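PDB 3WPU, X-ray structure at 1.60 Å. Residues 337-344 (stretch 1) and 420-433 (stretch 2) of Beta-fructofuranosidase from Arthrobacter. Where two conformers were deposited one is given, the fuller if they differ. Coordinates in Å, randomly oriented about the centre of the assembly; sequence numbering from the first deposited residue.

Stretch 1 (337-344) TERPQIYF
Stretch 2, residues 420-433: AYSHYVMPGGLVQS

The strand through Gln341 to Phe344, which continues beyond the stretch, runs nearly parallel to the short strand around Tyr424: their axes cross at 20° and approach no closer than 8.4 Å. That spacing is too wide for backbone pairing, so side chains of stretch 1 bridge the gap. The nearest CA atoms across the stretches are those of Arg339 and Ser422 (6.9 Å) and of Tyr343 and Val425 (7.9 Å). Both stretches turn a corner here, Arg339 at phi/psi 42/55° and Ser422 at 51/43°.

The CB of Tyr421 (chi1 -153°, t) points sideways, yet its OH donates to Glu338 OE2 at 2.6 Å, a short bond to a carboxylate oxygen near the ring plane; Glu338 is m, t with chi3 73°. Ser422 O accepts a weak hydrogen bond from Arg339 NH1 (2.9 Å, 122°). Arg339 reaches it fully extended, chi1 to chi3 all t. His423 turns its CB away, and its buried O, 3.7 Å from Arg339 CD, has no partner in the model.

Tyr424 (chi1 178°, t; chi2 82°) lies over one face of the Arg339 guanidinium, with Arg339 NH2 3.5 Å from Tyr424 CD1, while Gln341 NE2 sits over a face of the Tyr424 ring. Val425 is gripped by the Gln341 amide (chi1 p, chi2 t, chi3 119°), whose OE1 and NE2 meet its backbone much as a paired strand's peptide groups would: Val425 N donates to Gln341 OE1 (2.9 Å, 175°), and Gln341 NE2 to Val425 O (2.9 Å, 154°). Val425 CG1 also packs against CE1 of Tyr343 (chi1 -177°, t; chi2 99°) at 3.8 Å.

Met426 O approaches the Tyr343 ring edge, 3.5 Å from CE1. Gly428 and Gly429 both have phi 76°, and Gly429 N donates weakly to Tyr343 OH (3.1 Å, 125°). The returning strand, which starts at Leu430 and continues past Ser433, pairs with the strand around Tyr424 through Tyr424 N to Gln432 O (2.9 Å) and Gln432 N to Tyr424 O (3.1 Å).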

ATOM      1  N   THR A 337       2.837  -9.803  -4.725  1.00 11.70           N
ATOM      2  CA  THR A 337       1.950  -9.402  -3.666  1.00 11.72           C
ATOM      3  C   THR A 337       2.519  -8.062  -3.174  1.00 12.17           C
ATOM      4  O   THR A 337       3.409  -8.012  -2.324  1.00 11.70           O
ATOM      5  CB  THR A 337       1.987 -10.467  -2.546  1.00 11.85           C
ATOM      6  OG1 THR A 337       3.344 -10.877  -2.359  1.00 11.84           O
ATOM      7  CG2 THR A 337       1.194 -11.709  -2.957  1.00 12.40           C
ATOM      8  N   GLU A 338       2.044  -6.968  -3.762  1.00 11.73           N
ATOM      9  CA  GLU A 338       2.642  -5.664  -3.550  1.00 11.63           C
ATOM     10  C   GLU A 338       2.060  -4.913  -2.354  1.00 11.57           C
ATOM     11  O   GLU A 338       0.942  -5.206  -1.914  1.00 11.11           O
ATOM     12  CB  GLU A 338       2.447  -4.809  -4.810  1.00 12.65           C
ATOM     13  CG  GLU A 338       2.994  -5.482  -6.035  1.00 13.83           C
ATOM     14  CD  GLU A 338       2.956  -4.577  -7.241  1.00 16.12           C
ATOM     15  OE1 GLU A 338       3.780  -3.642  -7.305  1.00 18.21           O
ATOM     16  OE2 GLU A 338       2.162  -4.876  -8.151  1.00 19.02           O
ATOM     17  N   ARG A 339       2.797  -3.912  -1.881  1.00 11.39           N
ATOM     18  CA  ARG A 339       2.321  -3.005  -0.867  1.00 11.65           C
ATOM     19  C   ARG A 339       1.547  -3.635   0.299  1.00 10.48           C
ATOM     20  O   ARG A 339       0.412  -3.257   0.627  1.00 10.47           O
ATOM     21  CB  ARG A 339       1.476  -1.923  -1.523  1.00 12.89           C
ATOM     22  CG  ARG A 339       1.483  -0.739  -0.652  1.00 14.86           C
ATOM     23  CD  ARG A 339       0.739   0.434  -1.207  1.00 16.63           C
ATOM     24  NE  ARG A 339       0.878   1.462  -0.199  1.00 16.60           N
ATOM     25  CZ  ARG A 339       0.604   2.734  -0.384  1.00 15.69           C
ATOM     26  NH1 ARG A 339       0.108   3.168  -1.564  1.00 14.16           N
ATOM     27  NH2 ARG A 339       0.786   3.550   0.627  1.00 15.77           N
ATOM     28  N   PRO A 340       2.183  -4.598   0.954  1.00  9.70           N
ATOM     29  CA  PRO A 340       1.493  -5.241   2.063  1.00  9.57           C
ATOM     30  C   PRO A 340       1.329  -4.291   3.255  1.00  9.39           C
ATOM     31  O   PRO A 340       2.189  -3.450   3.537  1.00  9.31           O
ATOM     32  CB  PRO A 340       2.417  -6.397   2.410  1.00  9.07           C
ATOM     33  CG  PRO A 340       3.775  -5.919   2.025  1.00  8.96           C
ATOM     34  CD  PRO A 340       3.531  -5.139   0.740  1.00  9.37           C
ATOM     35  N   GLN A 341       0.205  -4.434   3.940  1.00  9.42           N
ATOM     36  CA  GLN A 341      -0.001  -3.777   5.237  1.00 10.22           C
ATOM     37  C   GLN A 341      -0.775  -4.709   6.131  1.00 10.38           C
ATOM     38  O   GLN A 341      -1.500  -5.566   5.668  1.00  9.80           O
ATOM     39  CB  GLN A 341      -0.767  -2.460   5.107  1.00 10.98           C
ATOM     40  CG  GLN A 341      -2.129  -2.625   4.446  1.00 10.84           C
ATOM     41  CD  GLN A 341      -2.877  -1.334   4.215  1.00 11.19           C
ATOM     42  OE1 GLN A 341      -3.174  -0.991   3.046  1.00 10.89           O
ATOM     43  NE2 GLN A 341      -3.221  -0.621   5.292  1.00 11.23           N
ATOM     44  N   ILE A 342      -0.594  -4.516   7.437  1.00 10.47           N
ATOM     45  CA  ILE A 342      -1.333  -5.225   8.458  1.00 10.98           C
ATOM     46  C   ILE A 342      -2.270  -4.226   9.135  1.00 10.22           C
ATOM     47  O   ILE A 342      -1.847  -3.151   9.574  1.00 10.30           O
ATOM     48  CB  ILE A 342      -0.399  -5.837   9.507  1.00 11.99           C
ATOM     49  CG1 ILE A 342       0.558  -6.858   8.856  1.00 12.97           C
ATOM     50  CG2 ILE A 342      -1.219  -6.484  10.600  1.00 12.56           C
ATOM     51  CD1 ILE A 342      -0.074  -8.134   8.432  1.00 13.63           C
ATOM     52  N   TYR A 343      -3.536  -4.604   9.168  1.00  9.98           N
ATOM     53  CA  TYR A 343      -4.649  -3.794   9.644  1.00 10.57           C
ATOM     54  C   TYR A 343      -5.351  -4.581  10.722  1.00 10.72           C
ATOM     55  O   TYR A 343      -5.745  -5.721  10.498  1.00 10.74           O
ATOM     56  CB  TYR A 343      -5.578  -3.548   8.453  1.00 10.76           C
ATOM     57  CG  TYR A 343      -6.770  -2.672   8.663  1.00 10.77           C
ATOM     58  CD1 TYR A 343      -6.749  -1.328   8.276  1.00 10.85           C
ATOM     59  CD2 TYR A 343      -7.969  -3.190   9.181  1.00 11.05           C
ATOM     60  CE1 TYR A 343      -7.853  -0.523   8.446  1.00 11.40           C
ATOM     61  CE2 TYR A 343      -9.082  -2.376   9.342  1.00 11.58           C
ATOM     62  CZ  TYR A 343      -9.019  -1.044   8.955  1.00 11.65           C
ATOM     63  OH  TYR A 343     -10.125  -0.213   9.083  1.00 12.83           O
ATOM     64  N   PHE A 344      -5.457  -3.988  11.906  1.00 11.57           N
ATOM     65  CA  PHE A 344      -5.961  -4.710  13.052  1.00 11.87           C
ATOM     66  C   PHE A 344      -7.411  -4.333  13.309  1.00 11.85           C
ATOM     67  O   PHE A 344      -7.777  -3.150  13.351  1.00 11.72           O
ATOM     68  CB  PHE A 344      -5.103  -4.414  14.269  1.00 12.33           C
ATOM     69  CG  PHE A 344      -3.687  -4.892  14.135  1.00 12.25           C
ATOM     70  CD1 PHE A 344      -3.384  -6.245  14.236  1.00 12.08           C
ATOM     71  CD2 PHE A 344      -2.659  -3.991  13.889  1.00 12.95           C
ATOM     72  CE1 PHE A 344      -2.067  -6.685  14.114  1.00 12.35           C
ATOM     73  CE2 PHE A 344      -1.349  -4.423  13.778  1.00 13.73           C
ATOM     74  CZ  PHE A 344      -1.053  -5.772  13.893  1.00 13.13           C
ATOM     75  N   ALA A 420      -7.607   1.953 -10.895  1.00 10.25           N
ATOM     76  CA  ALA A 420      -7.037   2.138  -9.570  1.00 10.12           C
ATOM     77  C   ALA A 420      -5.903   1.143  -9.340  1.00  9.82           C
ATOM     78  O   ALA A 420      -5.972  -0.018  -9.770  1.00  9.08           O
ATOM     79  CB  ALA A 420      -8.125   1.952  -8.516  1.00 10.30           C
ATOM     80  N   TYR A 421      -4.852   1.618  -8.681  1.00 10.19           N
ATOM     81  CA  TYR A 421      -3.769   0.759  -8.219  1.00 10.55           C
ATOM     82  C   TYR A 421      -3.096   1.348  -6.963  1.00 10.72           C
ATOM     83  O   TYR A 421      -3.437   2.464  -6.519  1.00  9.51           O
ATOM     84  CB  TYR A 421      -2.754   0.402  -9.341  1.00 10.87           C
ATOM     85  CG  TYR A 421      -2.098  -0.919  -9.051  1.00 10.81           C
ATOM     86  CD1 TYR A 421      -2.852  -2.078  -9.020  1.00 11.18           C
ATOM     87  CD2 TYR A 421      -0.747  -0.999  -8.719  1.00 11.59           C
ATOM     88  CE1 TYR A 421      -2.289  -3.294  -8.699  1.00 11.75           C
ATOM     89  CE2 TYR A 421      -0.169  -2.209  -8.357  1.00 12.00           C
ATOM     90  CZ  TYR A 421      -0.938  -3.360  -8.360  1.00 12.27           C
ATOM     91  OH  TYR A 421      -0.400  -4.606  -8.030  1.00 12.37           O
ATOM     92  N   SER A 422      -2.210   0.532  -6.373  1.00 11.44           N
ATOM     93  CA  SER A 422      -1.478   0.854  -5.150  0.50 11.22           C
ATOM     94  C   SER A 422      -2.397   1.323  -4.026  1.00 11.59           C
ATOM     95  O   SER A 422      -2.085   2.262  -3.267  1.00 11.58           O
ATOM     96  CB  SER A 422      -0.360   1.851  -5.444  0.50 11.06           C
ATOM     97  OG  SER A 422       0.556   1.259  -6.352  0.50 10.33           O
ATOM     98  N   HIS A 423      -3.507   0.617  -3.884  1.00 10.94           N
ATOM     99  CA  HIS A 423      -4.492   0.948  -2.895  1.00 10.81           C
ATOM    100  C   HIS A 423      -3.869   0.866  -1.493  1.00 10.76           C
ATOM    101  O   HIS A 423      -2.900   0.127  -1.249  1.00 12.17           O
ATOM    102  CB  HIS A 423      -5.622  -0.062  -2.901  1.00 10.95           C
ATOM    103  CG  HIS A 423      -6.330  -0.216  -4.208  1.00 10.90           C
ATOM    104  ND1 HIS A 423      -5.709  -0.635  -5.360  1.00 11.24           N
ATOM    105  CD2 HIS A 423      -7.638  -0.069  -4.517  1.00 11.25           C
ATOM    106  CE1 HIS A 423      -6.606  -0.730  -6.328  1.00 10.89           C
ATOM    107  NE2 HIS A 423      -7.783  -0.390  -5.840  1.00 10.74           N
ATOM    108  N   TYR A 424      -4.454   1.629  -0.592  1.00  9.81           N
ATOM    109  CA  TYR A 424      -4.003   1.657   0.793  1.00  9.67           C
ATOM    110  C   TYR A 424      -5.228   1.783   1.667  1.00  9.76           C
ATOM    111  O   TYR A 424      -6.038   2.691   1.485  1.00  9.74           O
ATOM    112  CB  TYR A 424      -3.048   2.843   0.986  1.00  9.43           C
ATOM    113  CG  TYR A 424      -2.578   2.959   2.413  1.00  9.56           C
ATOM    114  CD1 TYR A 424      -1.522   2.191   2.884  1.00  9.72           C
ATOM    115  CD2 TYR A 424      -3.218   3.813   3.285  1.00  9.49           C
ATOM    116  CE1 TYR A 424      -1.125   2.248   4.208  1.00  9.67           C
ATOM    117  CE2 TYR A 424      -2.817   3.899   4.616  1.00  9.59           C
ATOM    118  CZ  TYR A 424      -1.775   3.143   5.068  1.00  9.73           C
ATOM    119  OH  TYR A 424      -1.341   3.210   6.394  1.00  9.97           O
ATOM    120  N   VAL A 425      -5.359   0.857   2.634  1.00  9.96           N
ATOM    121  CA  VAL A 425      -6.517   0.802   3.520  1.00 10.20           C
ATOM    122  C   VAL A 425      -6.246   1.643   4.776  1.00 10.36           C
ATOM    123  O   VAL A 425      -5.265   1.418   5.486  1.00 10.61           O
ATOM    124  CB  VAL A 425      -6.853  -0.657   3.930  1.00 10.14           C
ATOM    125  CG1 VAL A 425      -8.165  -0.687   4.682  1.00 10.13           C
ATOM    126  CG2 VAL A 425      -6.908  -1.554   2.688  1.00 10.69           C
ATOM    127  N   MET A 426      -7.138   2.599   5.006  1.00 10.89           N
ATOM    128  CA  MET A 426      -7.041   3.601   6.044  1.00 11.13           C
ATOM    129  C   MET A 426      -8.024   3.263   7.148  1.00 11.39           C
ATOM    130  O   MET A 426      -8.911   2.423   6.976  1.00 11.03           O
ATOM    131  CB  MET A 426      -7.388   4.969   5.449  1.00 11.47           C
ATOM    132  CG  MET A 426      -6.527   5.286   4.253  1.00 11.17           C
ATOM    133  SD  MET A 426      -6.659   6.962   3.582  1.00 10.87           S
ATOM    134  CE  MET A 426      -8.343   6.926   2.954  1.00 11.68           C
ATOM    135  N   PRO A 427      -7.904   3.954   8.285  1.00 11.70           N
ATOM    136  CA  PRO A 427      -8.830   3.680   9.378  1.00 12.31           C
ATOM    137  C   PRO A 427     -10.302   3.800   8.962  1.00 12.20           C
ATOM    138  O   PRO A 427     -10.669   4.651   8.117  1.00 12.82           O
ATOM    139  CB  PRO A 427      -8.437   4.728  10.419  1.00 12.16           C
ATOM    140  CG  PRO A 427      -6.978   4.942  10.162  1.00 11.97           C
ATOM    141  CD  PRO A 427      -6.902   4.969   8.654  1.00 11.92           C
ATOM    142  N   GLY A 428     -11.112   2.882   9.493  1.00 13.04           N
ATOM    143  CA  GLY A 428     -12.527   2.803   9.163  1.00 12.86           C
ATOM    144  C   GLY A 428     -12.830   2.200   7.803  1.00 13.16           C
ATOM    145  O   GLY A 428     -13.947   2.315   7.307  1.00 13.36           O
ATOM    146  N   GLY A 429     -11.844   1.543   7.205  1.00 12.15           N
ATOM    147  CA  GLY A 429     -12.039   0.854   5.946  1.00 10.83           C
ATOM    148  C   GLY A 429     -12.094   1.761   4.755  1.00 10.72           C
ATOM    149  O   GLY A 429     -12.501   1.308   3.692  1.00 10.98           O
ATOM    150  N   LEU A 430     -11.627   3.007   4.903  1.00 10.30           N
ATOM    151  CA  LEU A 430     -11.508   3.880   3.722  1.00 10.53           C
ATOM    152  C   LEU A 430     -10.295   3.447   2.880  1.00 10.46           C
ATOM    153  O   LEU A 430      -9.277   3.014   3.390  1.00 11.37           O
ATOM    154  CB  LEU A 430     -11.407   5.344   4.113  1.00 10.75           C
ATOM    155  CG  LEU A 430     -12.576   5.959   4.889  1.00 11.10           C
ATOM    156  CD1 LEU A 430     -12.362   7.466   5.047  1.00 11.65           C
ATOM    157  CD2 LEU A 430     -13.920   5.683   4.202  1.00 11.15           C
ATOM    158  N   VAL A 431     -10.417   3.531   1.568  1.00  9.66           N
ATOM    159  CA  VAL A 431      -9.376   3.024   0.703  1.00  9.55           C
ATOM    160  C   VAL A 431      -9.023   4.100  -0.307  1.00  9.62           C
ATOM    161  O   VAL A 431      -9.888   4.569  -1.073  1.00 10.20           O
ATOM    162  CB  VAL A 431      -9.786   1.727  -0.029  1.00  9.75           C
ATOM    163  CG1 VAL A 431      -8.624   1.247  -0.893  1.00 10.03           C
ATOM    164  CG2 VAL A 431     -10.234   0.644   0.972  1.00  9.96           C
ATOM    165  N   GLN A 432      -7.758   4.519  -0.289  1.00  9.37           N
ATOM    166  CA  GLN A 432      -7.249   5.490  -1.272  1.00  9.57           C
ATOM    167  C   GLN A 432      -6.405   4.739  -2.293  1.00  9.42           C
ATOM    168  O   GLN A 432      -5.848   3.707  -1.999  1.00  9.55           O
ATOM    169  CB  GLN A 432      -6.437   6.596  -0.598  1.00  9.84           C
ATOM    170  CG  GLN A 432      -5.244   6.147   0.252  1.00  9.62           C
ATOM    171  CD  GLN A 432      -3.903   6.235  -0.436  1.00 10.08           C
ATOM    172  OE1 GLN A 432      -3.807   6.361  -1.677  1.00  9.69           O
ATOM    173  NE2 GLN A 432      -2.849   6.169   0.356  1.00 10.18           N
ATOM    174  N   SER A 433      -6.359   5.251  -3.529  1.00  9.12           N
ATOM    175  CA  SER A 433      -5.651   4.578  -4.617  1.00  9.36           C
ATOM    176  C   SER A 433      -5.340   5.629  -5.684  1.00  9.12           C
ATOM    177  O   SER A 433      -5.923   6.700  -5.623  1.00 10.16           O
ATOM    178  CB  SER A 433      -6.542   3.486  -5.228  1.00  9.51           C
ATOM    179  OG  SER A 433      -7.761   3.994  -5.750  1.00  9.77           O
TER